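Local coordinates for protein 401aa long hypothetical glucose-1-phosphate thymidylyltransferase (PDB 2GGO) that probably transfers nucleotidyl groups to sugar 1-phosphates and acetylates amino-sugar 1-phosphates, serving as a bifunctional enzyme in the synthesis of UDP-N-acetylglucosamine and UDP-N-acetylgalactosamine, at residues V375-G378 with A379-I383; S304-P307 with H308-V312; P16-T20 with R21-F25. All coordinates share one frame; numbering follows the deposited sequence.

Interaction 1. Residues V375-G378 with A379-I383; sequences VKIG and AYARI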
loop_
_atom_site.group_PDB
_atom_site.type_symbol
_atom_site.label_atom_id
_atom_site.label_comp_id
_atom_site.label_asym_id
_atom_site.label_seq_id
_atom_site.Cartn_x
_atom_site.Cartn_y
_atom_site.Cartn_z
ATOM N N VAL A 375 -5.523 8.977 14.391
ATOM C CA VAL A 375 -4.373 8.809 15.282
ATOM C C VAL A 375 -3.569 7.635 14.793
ATOM O O VAL A 375 -4.133 6.644 14.276
ATOM C CB VAL A 375 -4.866 8.691 16.793
ATOM C CG1 VAL A 375 -3.996 7.835 17.619
ATOM C CG2 VAL A 375 -4.987 10.070 17.406
ATOM N N LYS A 376 -2.232 7.726 14.926
ATOM C CA LYS A 376 -1.371 6.584 14.613
ATOM C C LYS A 376 -0.822 6.019 15.866
ATOM O O LYS A 376 -0.414 6.767 16.747
ATOM C CB LYS A 376 -0.230 6.945 13.660
ATOM C CG LYS A 376 -0.785 7.645 12.418
ATOM C CD LYS A 376 0.254 8.126 11.432
ATOM C CE LYS A 376 1.524 8.484 12.130
ATOM N NZ LYS A 376 2.534 8.694 11.066
ATOM N N ILE A 377 -0.935 4.705 16.020
ATOM C CA ILE A 377 -0.251 4.051 17.111
ATOM C C ILE A 377 0.844 3.142 16.579
ATOM O O ILE A 377 0.579 2.151 15.822
ATOM C CB ILE A 377 -1.293 3.251 17.986
ATOM C CG1 ILE A 377 -2.426 4.250 18.354
ATOM C CG2 ILE A 377 -0.584 2.598 19.150
ATOM C CD1 ILE A 377 -3.340 3.879 19.519
ATOM N N GLY A 378 2.052 3.440 17.017
ATOM C CA GLY A 378 3.289 2.673 16.710
ATOM C C GLY A 378 3.247 1.216 17.075
ATOM O O GLY A 378 2.568 0.841 17.994
ATOM N N ALA A 379 3.942 0.379 16.322
ATOM C CA ALA A 379 4.021 -1.047 16.603
ATOM C C ALA A 379 4.493 -1.246 18.035
ATOM O O ALA A 379 5.219 -0.430 18.531
ATOM C CB ALA A 379 5.027 -1.684 15.639
ATOM N N TYR A 380 4.052 -2.309 18.692
ATOM C CA TYR A 380 4.502 -2.671 20.068
ATOM C C TYR A 380 4.032 -1.718 21.155
ATOM O O TYR A 380 4.478 -1.802 22.333
ATOM C CB TYR A 380 6.052 -2.819 20.150
ATOM C CG TYR A 380 6.524 -4.000 19.344
ATOM C CD1 TYR A 380 6.282 -5.284 19.785
ATOM C CD2 TYR A 380 7.165 -3.838 18.115
ATOM C CE1 TYR A 380 6.676 -6.381 19.075
ATOM C CE2 TYR A 380 7.574 -4.984 17.356
ATOM C CZ TYR A 380 7.289 -6.230 17.852
ATOM O OH TYR A 380 7.675 -7.335 17.172
ATOM N N ALA A 381 3.180 -0.783 20.794
ATOM C CA ALA A 381 2.720 0.224 21.814
ATOM C C ALA A 381 1.793 -0.451 22.857
ATOM O O ALA A 381 1.173 -1.451 22.616
ATOM C CB ALA A 381 2.025 1.366 21.175
ATOM N N ARG A 382 1.755 0.106 24.065
ATOM C CA ARG A 382 0.852 -0.389 25.088
ATOM C C ARG A 382 0.076 0.802 25.611
ATOM O O ARG A 382 0.647 1.835 26.037
ATOM C CB ARG A 382 1.605 -1.101 26.218
ATOM C CG ARG A 382 2.228 -2.446 25.847
ATOM C CD ARG A 382 1.085 -3.415 25.429
ATOM N NE ARG A 382 1.443 -4.833 25.172
ATOM C CZ ARG A 382 1.897 -5.318 23.996
ATOM N NH1 ARG A 382 2.107 -4.501 22.949
ATOM N NH2 ARG A 382 2.164 -6.628 23.872
ATOM N N ILE A 383 -1.226 0.667 25.529
ATOM C CA ILE A 383 -2.226 1.658 25.930
ATOM C C ILE A 383 -2.972 1.199 27.182
ATOM O O ILE A 383 -3.785 0.228 27.191
ATOM C CB ILE A 383 -3.249 1.963 24.817
ATOM C CG1 ILE A 383 -2.605 2.110 23.393
ATOM C CG2 ILE A 383 -4.099 3.227 25.207
ATOM C CD1 ILE A 383 -1.512 3.295 23.277
#
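Gly378 O receives the amide hydrogen of Ala381 over a distance of 3.3 Å from Ala381 N, in a bent bond whose angle at the hydrogen is 141°. The methyl of the same alanine, Ala381 CB, also touches Gly378 O. This bond closes a type II turn from Gly378 to Ala381, in which Tyr380, with a positive phi of 69°, carries the left-handed backbone conformation, and its ring stacks on that of His362. Such turns link successive strands in the left-handed parallel beta-helix built by hexapeptide repeats, and here the turn leads from strand 376-377 to strand 382-383. Beneath it, Ile377 CG2 meets Ala381 CB at 3.5 Å; chi1 of -52° sets that methyl anti to the backbone N and leaves the longer branch to run on to Ile383, where CD1 of Ile377 lies 4.2 Å from CD1 of Ile383. Both isoleucines also pack on Val389 of strand 388-389, on the third wall of the same coil. On the outer side, Arg382 folds back, its NH1 bonding to Ala381 O at 3.2 Å with the oxygen close to the guanidinium plane, while the same nitrogen also reaches His362 O.

Interaction 2. Residues S304-P307 with H308-V312; sequences SKIP and HLSYV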
loop_
_atom_site.group_PDB
_atom_site.type_symbol
_atom_site.label_atom_id
_atom_site.label_comp_id
_atom_site.label_asym_id
_atom_site.label_seq_id
_atom_site.Cartn_x
_atom_site.Cartn_y
_atom_site.Cartn_z
ATOM N N SER A 304 -4.640 -10.635 13.936
ATOM C CA SER A 304 -5.122 -9.577 14.856
ATOM C C SER A 304 -6.457 -9.901 15.437
ATOM O O SER A 304 -7.258 -10.528 14.812
ATOM C CB SER A 304 -5.169 -8.252 14.171
ATOM O OG SER A 304 -3.827 -7.789 14.051
ATOM N N LYS A 305 -6.683 -9.504 16.678
ATOM C CA LYS A 305 -7.813 -10.005 17.417
ATOM C C LYS A 305 -8.640 -8.864 18.021
ATOM O O LYS A 305 -8.107 -8.062 18.804
ATOM C CB LYS A 305 -7.281 -10.868 18.522
ATOM C CG LYS A 305 -6.915 -12.321 18.059
ATOM C CD LYS A 305 -6.767 -13.274 19.279
ATOM C CE LYS A 305 -5.291 -13.521 19.678
ATOM N NZ LYS A 305 -5.066 -14.175 21.058
ATOM N N ILE A 306 -9.929 -8.801 17.706
ATOM C CA ILE A 306 -10.832 -7.770 18.284
ATOM C C ILE A 306 -11.945 -8.530 18.960
ATOM O O ILE A 306 -12.981 -8.705 18.362
ATOM C CB ILE A 306 -11.561 -6.857 17.222
ATOM C CG1 ILE A 306 -10.708 -6.324 16.094
ATOM C CG2 ILE A 306 -12.185 -5.657 17.891
ATOM C CD1 ILE A 306 -9.344 -5.782 16.532
ATOM N N PRO A 307 -11.734 -9.031 20.196
ATOM C CA PRO A 307 -12.706 -10.056 20.619
ATOM C C PRO A 307 -13.950 -9.606 21.372
ATOM O O PRO A 307 -14.904 -10.405 21.375
ATOM C CB PRO A 307 -11.883 -10.949 21.495
ATOM C CG PRO A 307 -10.963 -9.857 22.217
ATOM C CD PRO A 307 -10.600 -8.944 21.125
ATOM N N HIS A 308 -14.019 -8.383 21.945
ATOM C CA HIS A 308 -15.219 -7.995 22.716
ATOM C C HIS A 308 -15.605 -6.561 22.691
ATOM O O HIS A 308 -14.752 -5.799 22.923
ATOM C CB HIS A 308 -14.936 -8.139 24.239
ATOM C CG HIS A 308 -14.181 -9.365 24.638
ATOM N ND1 HIS A 308 -14.745 -10.646 24.814
ATOM C CD2 HIS A 308 -12.911 -9.475 25.047
ATOM C CE1 HIS A 308 -13.788 -11.476 25.161
ATOM N NE2 HIS A 308 -12.700 -10.749 25.464
ATOM N N LEU A 309 -16.868 -6.205 22.428
ATOM C CA LEU A 309 -17.371 -4.867 22.773
ATOM C C LEU A 309 -16.650 -3.710 22.165
ATOM O O LEU A 309 -16.589 -2.629 22.766
ATOM C CB LEU A 309 -17.522 -4.748 24.269
ATOM C CG LEU A 309 -18.562 -5.760 24.849
ATOM C CD1 LEU A 309 -18.334 -6.111 26.407
ATOM C CD2 LEU A 309 -19.854 -5.153 24.858
ATOM N N SER A 310 -16.430 -3.863 20.863
ATOM C CA SER A 310 -15.597 -3.000 20.067
ATOM C C SER A 310 -16.224 -2.564 18.738
ATOM O O SER A 310 -17.033 -3.314 18.072
ATOM C CB SER A 310 -14.227 -3.674 19.922
ATOM O OG SER A 310 -13.408 -3.300 21.060
ATOM N N TYR A 311 -15.951 -1.313 18.347
ATOM C CA TYR A 311 -16.320 -0.834 17.053
ATOM C C TYR A 311 -15.012 -0.451 16.345
ATOM O O TYR A 311 -14.254 0.352 16.882
ATOM C CB TYR A 311 -17.211 0.456 17.217
ATOM C CG TYR A 311 -17.549 1.050 15.862
ATOM C CD1 TYR A 311 -18.143 0.301 14.902
ATOM C CD2 TYR A 311 -17.096 2.279 15.525
ATOM C CE1 TYR A 311 -18.332 0.819 13.618
ATOM C CE2 TYR A 311 -17.308 2.821 14.343
ATOM C CZ TYR A 311 -17.939 2.119 13.377
ATOM O OH TYR A 311 -18.116 2.697 12.137
ATOM N N VAL A 312 -14.761 -0.958 15.125
ATOM C CA VAL A 312 -13.609 -0.527 14.290
ATOM C C VAL A 312 -14.176 -0.004 13.002
ATOM O O VAL A 312 -14.761 -0.761 12.257
ATOM C CB VAL A 312 -12.618 -1.722 13.993
ATOM C CG1 VAL A 312 -11.379 -1.334 13.233
ATOM C CG2 VAL A 312 -12.149 -2.343 15.323
#
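Ile306 and Ser310 press together across the corner, with Ile306 CG2 only 3.5 Å from Ser310 CB, closer than usual for two carbons. The same methyl looks on to the next inward-facing residue, lying 4.2 Å from Val312 CG2, so one branch of Ile306 serves both neighbours. It can do so because chi1 of -45° holds CG2 anti to the backbone N, with CG1 beside that nitrogen. On the outer part of the bend, Pro307 CB lies over one face of the His308 imidazole, 4.0 Å from the ring centroid and 10° off its normal: a CH-pi contact between successive residues. The His308 torsion places CG beside the backbone N, near the proline. Beyond this first shell, the left-handed backbone of Leu309 (phi 59°) turns the chain so that Ser310 and Val312 face back toward Ile306. Ser310 OG is engaged by Thr327 O. The bend is one corner of a left-handed parallel beta-helix. Ile306 is layered between Ile289 of strand 288-291 and Phe323 of strand 322-323, and Val312 also rests on Phe323; strand 305-308 runs parallel to 288-291, while strand 311-313 runs parallel to 294-296 on the adjoining wall of the helix.

Interaction 3. Residues P16-T20 with R21-F25; sequences PITHT and RPKAF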
loop_
_atom_site.group_PDB
_atom_site.type_symbol
_atom_site.label_atom_id
_atom_site.label_comp_id
_atom_site.label_asym_id
_atom_site.label_seq_id
_atom_site.Cartn_x
_atom_site.Cartn_y
_atom_site.Cartn_z
ATOM N N PRO A 16 2.223 3.658 10.952
ATOM C CA PRO A 16 2.971 2.667 11.640
ATOM C C PRO A 16 2.989 1.303 10.983
ATOM O O PRO A 16 3.588 0.406 11.525
ATOM C CB PRO A 16 2.232 2.583 12.999
ATOM C CG PRO A 16 0.845 2.886 12.672
ATOM C CD PRO A 16 0.865 3.815 11.508
ATOM N N ILE A 17 2.308 1.108 9.857
ATOM C CA ILE A 17 2.307 -0.213 9.236
ATOM C C ILE A 17 3.742 -0.656 8.925
ATOM O O ILE A 17 4.049 -1.852 9.036
ATOM C CB ILE A 17 1.463 -0.267 7.957
ATOM C CG1 ILE A 17 -0.039 -0.158 8.242
ATOM C CG2 ILE A 17 1.791 -1.590 7.161
ATOM C CD1 ILE A 17 -0.446 0.861 9.361
ATOM N N THR A 18 4.612 0.304 8.579
ATOM C CA THR A 18 6.005 -0.011 8.187
ATOM C C THR A 18 6.986 -0.132 9.349
ATOM O O THR A 18 8.191 -0.317 9.143
ATOM C CB THR A 18 6.588 1.003 7.159
ATOM O OG1 THR A 18 6.362 2.326 7.640
ATOM C CG2 THR A 18 5.923 0.833 5.837
ATOM N N HIS A 19 6.494 -0.057 10.581
ATOM C CA HIS A 19 7.347 -0.311 11.691
ATOM C C HIS A 19 7.777 -1.755 11.752
ATOM O O HIS A 19 8.810 -2.064 12.341
ATOM C CB HIS A 19 6.603 0.025 12.979
ATOM C CG HIS A 19 6.477 1.476 13.235
ATOM N ND1 HIS A 19 5.647 1.970 14.213
ATOM C CD2 HIS A 19 7.101 2.549 12.691
ATOM C CE1 HIS A 19 5.779 3.286 14.273
ATOM N NE2 HIS A 19 6.630 3.663 13.343
ATOM N N THR A 20 6.975 -2.662 11.198
ATOM C CA THR A 20 7.291 -4.061 11.314
ATOM C C THR A 20 7.426 -4.817 9.968
ATOM O O THR A 20 7.803 -5.991 9.954
ATOM C CB THR A 20 6.249 -4.781 12.125
ATOM O OG1 THR A 20 5.017 -4.612 11.450
ATOM C CG2 THR A 20 6.164 -4.189 13.575
ATOM N N ARG A 21 7.111 -4.180 8.849
ATOM C CA ARG A 21 7.194 -4.849 7.535
ATOM C C ARG A 21 7.550 -3.771 6.495
ATOM O O ARG A 21 7.257 -2.595 6.724
ATOM C CB ARG A 21 5.885 -5.584 7.203
ATOM C CG ARG A 21 4.828 -4.738 6.514
ATOM C CD ARG A 21 3.669 -5.605 6.034
ATOM N NE ARG A 21 2.855 -6.058 7.174
ATOM C CZ ARG A 21 2.073 -7.124 7.184
ATOM N NH1 ARG A 21 1.934 -7.882 6.110
ATOM N NH2 ARG A 21 1.404 -7.434 8.284
ATOM N N PRO A 22 8.298 -4.123 5.412
ATOM C CA PRO A 22 8.590 -3.137 4.345
ATOM C C PRO A 22 7.334 -2.849 3.582
ATOM O O PRO A 22 6.479 -3.718 3.521
ATOM C CB PRO A 22 9.634 -3.851 3.439
ATOM C CG PRO A 22 10.068 -5.066 4.196
ATOM C CD PRO A 22 8.966 -5.412 5.175
ATOM N N LYS A 23 7.151 -1.655 3.032
ATOM C CA LYS A 23 5.859 -1.429 2.333
ATOM C C LYS A 23 5.485 -2.424 1.257
ATOM O O LYS A 23 4.310 -2.550 0.934
ATOM C CB LYS A 23 5.724 -0.041 1.738
ATOM C CG LYS A 23 7.023 0.708 1.697
ATOM C CD LYS A 23 7.259 1.291 0.296
ATOM C CE LYS A 23 8.729 1.758 0.143
ATOM N NZ LYS A 23 8.845 3.009 -0.688
ATOM N N ALA A 24 6.483 -3.109 0.687
ATOM C CA ALA A 24 6.248 -4.060 -0.408
ATOM C C ALA A 24 5.386 -5.181 0.092
ATOM O O ALA A 24 4.742 -5.885 -0.689
ATOM C CB ALA A 24 7.592 -4.616 -0.893
ATOM N N PHE A 25 5.358 -5.350 1.412
ATOM C CA PHE A 25 4.580 -6.451 2.027
ATOM C C PHE A 25 3.206 -6.062 2.617
ATOM O O PHE A 25 2.563 -6.870 3.216
ATOM C CB PHE A 25 5.444 -7.228 3.016
ATOM C CG PHE A 25 6.523 -7.998 2.347
ATOM C CD1 PHE A 25 6.235 -9.242 1.763
ATOM C CD2 PHE A 25 7.796 -7.472 2.237
ATOM C CE1 PHE A 25 7.218 -9.948 1.095
ATOM C CE2 PHE A 25 8.784 -8.163 1.561
ATOM C CZ PHE A 25 8.494 -9.411 0.994
HETATM O O HOH W 1 9.781 -1.617 7.060
#
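Thr18 and Arg21 meet where the long loop after strand 2-6 of the nucleotidyltransferase domain, of GT-A type, turns toward the short 3-10 segment 23-25. The loop belongs to the signature region of sugar nucleotidyltransferases, which starts at the glycine-rich residues around Gly9 and Gly11 that probably bind the nucleoside triphosphate. Backbone contacts set its shape. His19 N bonds to Pro16 O at 3.1 Å on one side of the junction and Phe25 N to Pro22 O at 2.9 Å on the other. Between them, Thr18 CA directs its hydrogen at Arg21 O, a CH...O contact of 3.2 Å, and a water donates to both Thr18 O and, more weakly, Arg21 O.

Apolar contacts are few and loose. Thr18 CG2 lies 4.2 Å from Lys23 CB, and Ile17 CG2 is 4.4 Å from Arg21 CG. Within the first segment, the His19 ring is covered on one face by Pro16 CA, which stands above its centre.

The polar ends are mostly held from outside. Thr18 OG1 bonds to Gly11 O, which ties the loop to that probable triphosphate site, and Lys23 NZ makes weak contacts with Ser10 O and Asp99. Arg21 NH2 forms salt bridges to Glu302 and Glu319 of the beta-helix, Glu319 also bonding Thr20 OG1, so that this loop is joined to the C-terminal domain by charge. Arg21 gets there through a chain bent at chi3 (73°), and the same guanidinium is fixed from a second direction: its NH1 donates to Phe25 O at 3.1 Å with an angle of 154° at the hydrogen, approaching from above the carbonyl plane.

How the interactions relate
Along the chain, interaction 3 comes first, in the loop between strands 2-6 and 27-28 of the N-terminal domain, followed by interaction 2 and then interaction 1 in the beta-helix. Each is confined to one continuous stretch, so none nests within or crosses another. Interactions 2 and 1 bend corners in different coils, with centres about 16 Å apart and no direct touch. Interaction 3 reaches interaction 1 across the domain boundary: Ala379 N and His19 ND1, 3.1 Å apart, probably share a hydrogen bond, Ala379 CB packs on Thr20 CG2, and Pro16 CG meets Ile377 O. Interactions 2 and 3 do not touch.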